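Alpha-/beta-galactoside alpha-2,3-sialyltransferase (Photobacterium phosphoreum, PDB 2ZWI) probably transfers sialic acid from a CMP-activated donor to galactosides through an alpha-2,3 linkage, as a glycosyltransferase of the GT-B type that binds CMP and zinc. Local coordinates at residues 168-178 with 191-200. Numbering follows the deposited sequence.
Sequences TTYHMLRADIF and ISNNIKQMKW. With GOL (glycerol), chain H.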
ATOM      1  N   THR A 168      11.754 -10.558 -11.116  1.00 10.27           N
ATOM      2  CA  THR A 168      11.066  -9.761 -10.095  1.00  9.88           C
ATOM      3  C   THR A 168      10.344  -8.581 -10.735  1.00  9.39           C
ATOM      4  O   THR A 168      10.900  -7.884 -11.599  1.00  9.19           O
ATOM      5  CB  THR A 168      12.058  -9.196  -9.049  1.00 10.05           C
ATOM      6  OG1 THR A 168      12.755 -10.264  -8.417  1.00 11.06           O
ATOM      7  CG2 THR A 168      11.352  -8.402  -7.985  1.00 10.35           C
ATOM      8  N   THR A 169       9.111  -8.364 -10.308  1.00  8.60           N
ATOM      9  CA  THR A 169       8.403  -7.116 -10.613  1.00  8.16           C
ATOM     10  C   THR A 169       8.098  -6.344  -9.321  1.00  7.84           C
ATOM     11  O   THR A 169       7.654  -6.925  -8.332  1.00  7.41           O
ATOM     12  CB  THR A 169       7.128  -7.362 -11.438  1.00  8.66           C
ATOM     13  OG1 THR A 169       7.490  -7.905 -12.721  1.00  9.37           O
ATOM     14  CG2 THR A 169       6.346  -6.068 -11.658  1.00  8.03           C
ATOM     15  N   TYR A 170       8.388  -5.041  -9.338  1.00  7.95           N
ATOM     16  CA  TYR A 170       8.035  -4.142  -8.228  1.00  7.87           C
ATOM     17  C   TYR A 170       6.817  -3.331  -8.622  1.00  8.02           C
ATOM     18  O   TYR A 170       6.881  -2.465  -9.508  1.00  8.37           O
ATOM     19  CB  TYR A 170       9.194  -3.218  -7.862  1.00  7.40           C
ATOM     20  CG  TYR A 170      10.300  -3.956  -7.155  1.00  8.17           C
ATOM     21  CD1 TYR A 170      10.174  -4.281  -5.801  1.00  7.88           C
ATOM     22  CD2 TYR A 170      11.439  -4.360  -7.830  1.00  7.57           C
ATOM     23  CE1 TYR A 170      11.145  -4.976  -5.146  1.00  8.58           C
ATOM     24  CE2 TYR A 170      12.454  -5.066  -7.166  1.00  9.19           C
ATOM     25  CZ  TYR A 170      12.284  -5.371  -5.821  1.00  8.38           C
ATOM     26  OH  TYR A 170      13.241  -6.054  -5.122  1.00  7.41           O
ATOM     27  N   HIS A 171       5.700  -3.634  -7.979  1.00  7.87           N
ATOM     28  CA  HIS A 171       4.483  -2.872  -8.191  1.00  7.78           C
ATOM     29  C   HIS A 171       4.525  -1.682  -7.237  1.00  8.40           C
ATOM     30  O   HIS A 171       4.491  -1.856  -6.014  1.00  8.89           O
ATOM     31  CB  HIS A 171       3.282  -3.753  -7.931  1.00  7.47           C
ATOM     32  CG  HIS A 171       3.267  -5.009  -8.751  1.00  6.73           C
ATOM     33  ND1 HIS A 171       2.396  -5.197  -9.800  1.00  7.17           N
ATOM     34  CD2 HIS A 171       4.009  -6.137  -8.673  1.00  5.25           C
ATOM     35  CE1 HIS A 171       2.592  -6.390 -10.332  1.00  4.27           C
ATOM     36  NE2 HIS A 171       3.564  -6.984  -9.663  1.00  8.23           N
ATOM     37  N   MET A 172       4.638  -0.477  -7.788  1.00  8.82           N
ATOM     38  CA  MET A 172       4.893   0.694  -6.953  1.00  9.39           C
ATOM     39  C   MET A 172       3.736   1.682  -6.891  1.00  9.71           C
ATOM     40  O   MET A 172       3.095   1.987  -7.898  1.00  8.92           O
ATOM     41  CB  MET A 172       6.151   1.429  -7.427  1.00  9.60           C
ATOM     42  CG  MET A 172       7.444   0.598  -7.390  1.00  9.56           C
ATOM     43  SD  MET A 172       8.869   1.612  -7.850  1.00 10.39           S
ATOM     44  CE  MET A 172       9.011   2.638  -6.374  1.00  9.75           C
ATOM     45  N   LEU A 173       3.506   2.210  -5.698  1.00 10.07           N
ATOM     46  CA  LEU A 173       2.552   3.288  -5.498  1.00 11.31           C
ATOM     47  C   LEU A 173       2.783   4.415  -6.477  1.00 11.72           C
ATOM     48  O   LEU A 173       1.843   4.916  -7.084  1.00 11.46           O
ATOM     49  CB  LEU A 173       2.679   3.824  -4.076  1.00 11.29           C
ATOM     50  CG  LEU A 173       1.556   3.660  -3.059  1.00 13.77           C
ATOM     51  CD1 LEU A 173       0.394   2.773  -3.510  1.00 14.88           C
ATOM     52  CD2 LEU A 173       2.118   3.263  -1.702  1.00 12.59           C
ATOM     53  N   ARG A 174       4.045   4.809  -6.627  1.00 11.96           N
ATOM     54  CA  ARG A 174       4.396   5.892  -7.529  1.00 12.94           C
ATOM     55  C   ARG A 174       5.697   5.527  -8.226  1.00 12.85           C
ATOM     56  O   ARG A 174       6.779   5.903  -7.776  1.00 13.01           O
ATOM     57  CB  ARG A 174       4.532   7.230  -6.761  1.00 12.96           C
ATOM     58  CG  ARG A 174       3.218   7.837  -6.239  1.00 14.06           C
ATOM     59  CD  ARG A 174       2.294   8.325  -7.392  1.00 14.91           C
ATOM     60  NE  ARG A 174       2.919   9.366  -8.209  1.00 15.06           N
ATOM     61  CZ  ARG A 174       2.784  10.671  -8.004  1.00 13.84           C
ATOM     62  NH1 ARG A 174       2.020  11.119  -7.027  1.00 12.68           N
ATOM     63  NH2 ARG A 174       3.408  11.529  -8.794  1.00 15.45           N
ATOM     64  N   ALA A 175       5.578   4.770  -9.317  1.00 13.15           N
ATOM     65  CA  ALA A 175       6.719   4.391 -10.142  1.00 13.50           C
ATOM     66  C   ALA A 175       7.492   5.617 -10.672  1.00 13.99           C
ATOM     67  O   ALA A 175       8.682   5.523 -10.962  1.00 14.09           O
ATOM     68  CB  ALA A 175       6.254   3.507 -11.299  1.00 13.41           C
ATOM     69  N   ASP A 176       6.807   6.752 -10.782  1.00 14.56           N
ATOM     70  CA  ASP A 176       7.408   8.001 -11.274  1.00 15.51           C
ATOM     71  C   ASP A 176       8.268   8.735 -10.232  1.00 15.16           C
ATOM     72  O   ASP A 176       8.739   9.854 -10.489  1.00 14.97           O
ATOM     73  CB  ASP A 176       6.321   8.940 -11.826  1.00 16.06           C
ATOM     74  CG  ASP A 176       5.270   9.300 -10.781  1.00 18.08           C
ATOM     75  OD1 ASP A 176       5.015   8.475  -9.866  1.00 19.95           O
ATOM     76  OD2 ASP A 176       4.695  10.411 -10.868  1.00 19.36           O
ATOM     77  N   ILE A 177       8.475   8.112  -9.071  1.00 14.79           N
ATOM     78  CA  ILE A 177       9.452   8.604  -8.093  1.00 15.07           C
ATOM     79  C   ILE A 177      10.842   8.769  -8.745  1.00 15.75           C
ATOM     80  O   ILE A 177      11.587   9.686  -8.404  1.00 15.51           O
ATOM     81  CB  ILE A 177       9.522   7.703  -6.812  1.00 15.00           C
ATOM     82  CG1 ILE A 177      10.353   8.366  -5.692  1.00 15.13           C
ATOM     83  CG2 ILE A 177      10.051   6.294  -7.143  1.00 13.15           C
ATOM     84  CD1 ILE A 177       9.765   9.671  -5.129  1.00 16.73           C
ATOM     85  N   PHE A 178      11.160   7.896  -9.701  1.00 16.46           N
ATOM     86  CA  PHE A 178      12.442   7.945 -10.409  1.00 17.60           C
ATOM     87  C   PHE A 178      12.506   9.030 -11.481  1.00 19.05           C
ATOM     88  O   PHE A 178      13.536   9.180 -12.151  1.00 20.15           O
ATOM     89  CB  PHE A 178      12.779   6.578 -11.012  1.00 17.11           C
ATOM     90  CG  PHE A 178      12.925   5.485  -9.988  1.00 16.47           C
ATOM     91  CD1 PHE A 178      14.054   5.423  -9.171  1.00 15.54           C
ATOM     92  CD2 PHE A 178      11.939   4.521  -9.839  1.00 15.49           C
ATOM     93  CE1 PHE A 178      14.199   4.413  -8.221  1.00 14.87           C
ATOM     94  CE2 PHE A 178      12.069   3.508  -8.886  1.00 15.40           C
ATOM     95  CZ  PHE A 178      13.201   3.459  -8.067  1.00 15.97           C
ATOM     96  N   ILE A 191      16.486  -1.394 -11.280  1.00 15.46           N
ATOM     97  CA  ILE A 191      15.104  -1.854 -11.461  1.00 15.70           C
ATOM     98  C   ILE A 191      14.282  -1.264 -12.629  1.00 15.67           C
ATOM     99  O   ILE A 191      13.085  -1.518 -12.716  1.00 15.50           O
ATOM    100  CB  ILE A 191      14.300  -1.720 -10.129  1.00 15.67           C
ATOM    101  CG1 ILE A 191      14.394  -0.290  -9.581  1.00 14.90           C
ATOM    102  CG2 ILE A 191      14.796  -2.749  -9.112  1.00 15.61           C
ATOM    103  CD1 ILE A 191      13.652  -0.073  -8.238  1.00 15.94           C
ATOM    104  N   SER A 192      14.906  -0.513 -13.538  1.00 16.34           N
ATOM    105  CA  SER A 192      14.134   0.232 -14.557  1.00 16.37           C
ATOM    106  C   SER A 192      13.217  -0.655 -15.414  1.00 16.02           C
ATOM    107  O   SER A 192      12.107  -0.234 -15.780  1.00 16.52           O
ATOM    108  CB  SER A 192      15.041   1.121 -15.437  1.00 16.59           C
ATOM    109  OG  SER A 192      15.951   0.362 -16.216  1.00 17.86           O
ATOM    110  N   ASN A 193      13.665  -1.876 -15.704  1.00 14.99           N
ATOM    111  CA  ASN A 193      12.850  -2.830 -16.469  1.00 15.13           C
ATOM    112  C   ASN A 193      11.919  -3.694 -15.608  1.00 14.16           C
ATOM    113  O   ASN A 193      11.153  -4.513 -16.133  1.00 13.60           O
ATOM    114  CB  ASN A 193      13.744  -3.734 -17.317  1.00 15.72           C
ATOM    115  CG  ASN A 193      14.429  -2.986 -18.431  1.00 18.09           C
ATOM    116  OD1 ASN A 193      13.846  -2.088 -19.051  1.00 21.25           O
ATOM    117  ND2 ASN A 193      15.667  -3.358 -18.705  1.00 19.41           N
ATOM    118  N   ASN A 194      11.995  -3.498 -14.294  1.00 13.02           N
ATOM    119  CA  ASN A 194      11.297  -4.335 -13.323  1.00 12.75           C
ATOM    120  C   ASN A 194      10.152  -3.623 -12.583  1.00 12.58           C
ATOM    121  O   ASN A 194       9.581  -4.181 -11.659  1.00 12.71           O
ATOM    122  CB  ASN A 194      12.309  -4.861 -12.296  1.00 12.82           C
ATOM    123  CG  ASN A 194      13.550  -5.470 -12.949  1.00 14.01           C
ATOM    124  OD1 ASN A 194      13.451  -6.376 -13.782  1.00 14.60           O
ATOM    125  ND2 ASN A 194      14.721  -4.967 -12.574  1.00 13.89           N
ATOM    126  N   ILE A 195       9.823  -2.401 -12.994  1.00 12.09           N
ATOM    127  CA  ILE A 195       8.838  -1.567 -12.294  1.00 12.87           C
ATOM    128  C   ILE A 195       7.502  -1.539 -13.028  1.00 12.41           C
ATOM    129  O   ILE A 195       7.464  -1.377 -14.254  1.00 12.12           O
ATOM    130  CB  ILE A 195       9.331  -0.094 -12.163  1.00 12.63           C
ATOM    131  CG1 ILE A 195      10.696  -0.006 -11.470  1.00 14.21           C
ATOM    132  CG2 ILE A 195       8.317   0.767 -11.424  1.00 14.76           C
ATOM    133  CD1 ILE A 195      10.693  -0.468 -10.028  1.00 17.00           C
ATOM    134  N   LYS A 196       6.423  -1.711 -12.269  1.00 12.35           N
ATOM    135  CA  LYS A 196       5.055  -1.447 -12.724  1.00 12.59           C
ATOM    136  C   LYS A 196       4.441  -0.374 -11.838  1.00 12.37           C
ATOM    137  O   LYS A 196       4.650  -0.384 -10.629  1.00 12.32           O
ATOM    138  CB  LYS A 196       4.182  -2.701 -12.632  1.00 12.60           C
ATOM    139  CG  LYS A 196       4.354  -3.669 -13.786  1.00 13.79           C
ATOM    140  CD  LYS A 196       3.458  -4.870 -13.655  1.00 15.30           C
ATOM    141  CE  LYS A 196       3.711  -5.831 -14.805  1.00 16.81           C
ATOM    142  NZ  LYS A 196       2.812  -6.994 -14.724  1.00 19.52           N
ATOM    143  N   GLN A 197       3.710   0.552 -12.457  1.00 12.19           N
ATOM    144  CA  GLN A 197       2.866   1.514 -11.745  1.00 12.35           C
ATOM    145  C   GLN A 197       1.608   0.794 -11.272  1.00 12.31           C
ATOM    146  O   GLN A 197       0.907   0.179 -12.078  1.00 12.28           O
ATOM    147  CB  GLN A 197       2.504   2.700 -12.661  1.00 12.12           C
ATOM    148  CG  GLN A 197       1.424   3.650 -12.102  1.00 12.13           C
ATOM    149  CD  GLN A 197       1.818   4.235 -10.766  1.00 11.61           C
ATOM    150  OE1 GLN A 197       2.929   4.740 -10.599  1.00 11.17           O
ATOM    151  NE2 GLN A 197       0.927   4.133  -9.792  1.00 13.61           N
ATOM    152  N   MET A 198       1.336   0.843  -9.966  1.00 11.94           N
ATOM    153  CA  MET A 198       0.076   0.300  -9.444  1.00 12.27           C
ATOM    154  C   MET A 198      -1.102   0.947 -10.158  1.00 12.35           C
ATOM    155  O   MET A 198      -1.163   2.185 -10.276  1.00 12.30           O
ATOM    156  CB  MET A 198      -0.066   0.521  -7.940  1.00 11.59           C
ATOM    157  CG  MET A 198       0.674  -0.482  -7.090  1.00 12.34           C
ATOM    158  SD  MET A 198       0.343  -0.170  -5.353  1.00 13.11           S
ATOM    159  CE  MET A 198       1.469  -1.291  -4.551  1.00 11.55           C
ATOM    160  N   LYS A 199      -2.014   0.109 -10.649  1.00 12.33           N
ATOM    161  CA  LYS A 199      -3.224   0.581 -11.328  1.00 13.01           C
ATOM    162  C   LYS A 199      -4.450   0.502 -10.423  1.00 12.85           C
ATOM    163  O   LYS A 199      -4.532  -0.356  -9.536  1.00 12.27           O
ATOM    164  CB  LYS A 199      -3.469  -0.191 -12.630  1.00 13.38           C
ATOM    165  CG  LYS A 199      -2.303  -0.116 -13.616  1.00 16.20           C
ATOM    166  CD  LYS A 199      -1.902   1.321 -13.969  1.00 21.33           C
ATOM    167  CE  LYS A 199      -2.886   1.961 -14.935  1.00 24.11           C
ATOM    168  NZ  LYS A 199      -2.258   3.117 -15.636  1.00 27.27           N
ATOM    169  N   TRP A 200      -5.400   1.402 -10.655  1.00 13.07           N
ATOM    170  CA  TRP A 200      -6.580   1.520  -9.804  1.00 13.38           C
ATOM    171  C   TRP A 200      -7.887   1.577 -10.611  1.00 13.79           C
ATOM    172  O   TRP A 200      -8.971   1.820 -10.062  1.00 14.16           O
ATOM    173  CB  TRP A 200      -6.441   2.739  -8.876  1.00 13.06           C
ATOM    174  CG  TRP A 200      -5.259   2.634  -7.902  1.00 12.94           C
ATOM    175  CD1 TRP A 200      -4.031   3.224  -8.029  1.00 12.73           C
ATOM    176  CD2 TRP A 200      -5.216   1.890  -6.669  1.00 11.76           C
ATOM    177  NE1 TRP A 200      -3.228   2.894  -6.958  1.00 11.39           N
ATOM    178  CE2 TRP A 200      -3.928   2.078  -6.110  1.00 12.10           C
ATOM    179  CE3 TRP A 200      -6.140   1.093  -5.982  1.00 11.35           C
ATOM    180  CZ2 TRP A 200      -3.538   1.489  -4.905  1.00 12.05           C
ATOM    181  CZ3 TRP A 200      -5.751   0.493  -4.778  1.00 12.52           C
ATOM    182  CH2 TRP A 200      -4.461   0.710  -4.248  1.00 12.87           C
TER
HETATM  183  C1  GOL H   7      -1.064   7.684  -8.549  1.00 36.39           C
HETATM  184  O1  GOL H   7      -1.694   8.942  -8.625  1.00 36.20           O
HETATM  185  C2  GOL H   7      -1.823   6.737  -7.625  1.00 36.07           C
HETATM  186  O2  GOL H   7      -3.189   6.724  -7.986  1.00 38.32           O
HETATM  187  C3  GOL H   7      -1.258   5.338  -7.840  1.00 35.14           C
HETATM  188  O3  GOL H   7      -0.943   4.691  -6.626  1.00 30.97           O
HETATM  189  O   HOH W   1      10.883  -7.986 -14.329  1.00 19.06           O
HETATM  190  O   HOH W   2      13.215  -9.598 -13.789  1.00 21.44           O
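I195 lays its CD1 methyl against the sulfur of M172 (CD1 to SD 3.5 Å) and beside CB of Y170, while its other branch, CG2, presses on CB of A175 at 3.4 Å, tighter than usual carbon contact. With CG1 anti to the carbonyl carbon (chi1 -56°) and CG2 anti to the backbone N, both methyls bracket the M172 sulfur. Nearby, I191 splits between two rings, CG2 meeting Y170 and CD1 reaching CZ of F178. Y170, M172 and I195 share one face of strands 168-172 and 195-197, which run parallel; four backbone bonds alternate between them, with N-H...O angles of 169-173°: Y170 N to N194 O (2.7 Å), K196 N to Y170 O, M172 N to K196 O, and M198 N to M172 O. On the face opposite I195, the extended chain of K196 runs past CG2 of T169 and lies side by side with the H171 side chain (CD to CE1 3.8 Å), pointing the same way. At the last residue of its strand, Q197 adds its side-chain amide. Its OE1 accepts from A175 N at 2.9 Å, and NE2 donates to L173 O at 3.0 Å, from above that carbonyl's plane, and also to M198 O. Bonds at both amide ends fix the group's rotation. R174 grips D176 side-on, NE to OD1 and NH2 to OD2. A glycerol, probably from crystallisation, bridges W200 NE1 and L173 O. The pairing completes the beta-alpha-beta unit through helix 185-191 and puts 195-197 at the edge of the seven-stranded parallel sheet of this GT-B protein, with the side chain of L173 about 7 Å from bound CMP. The chemistry implies a division of labour: backbone bonds set the register, apolar branches fill one face, and the Q197 amide engages three backbone groups while D111 and Y117 hold the N-H groups of L173 and R174.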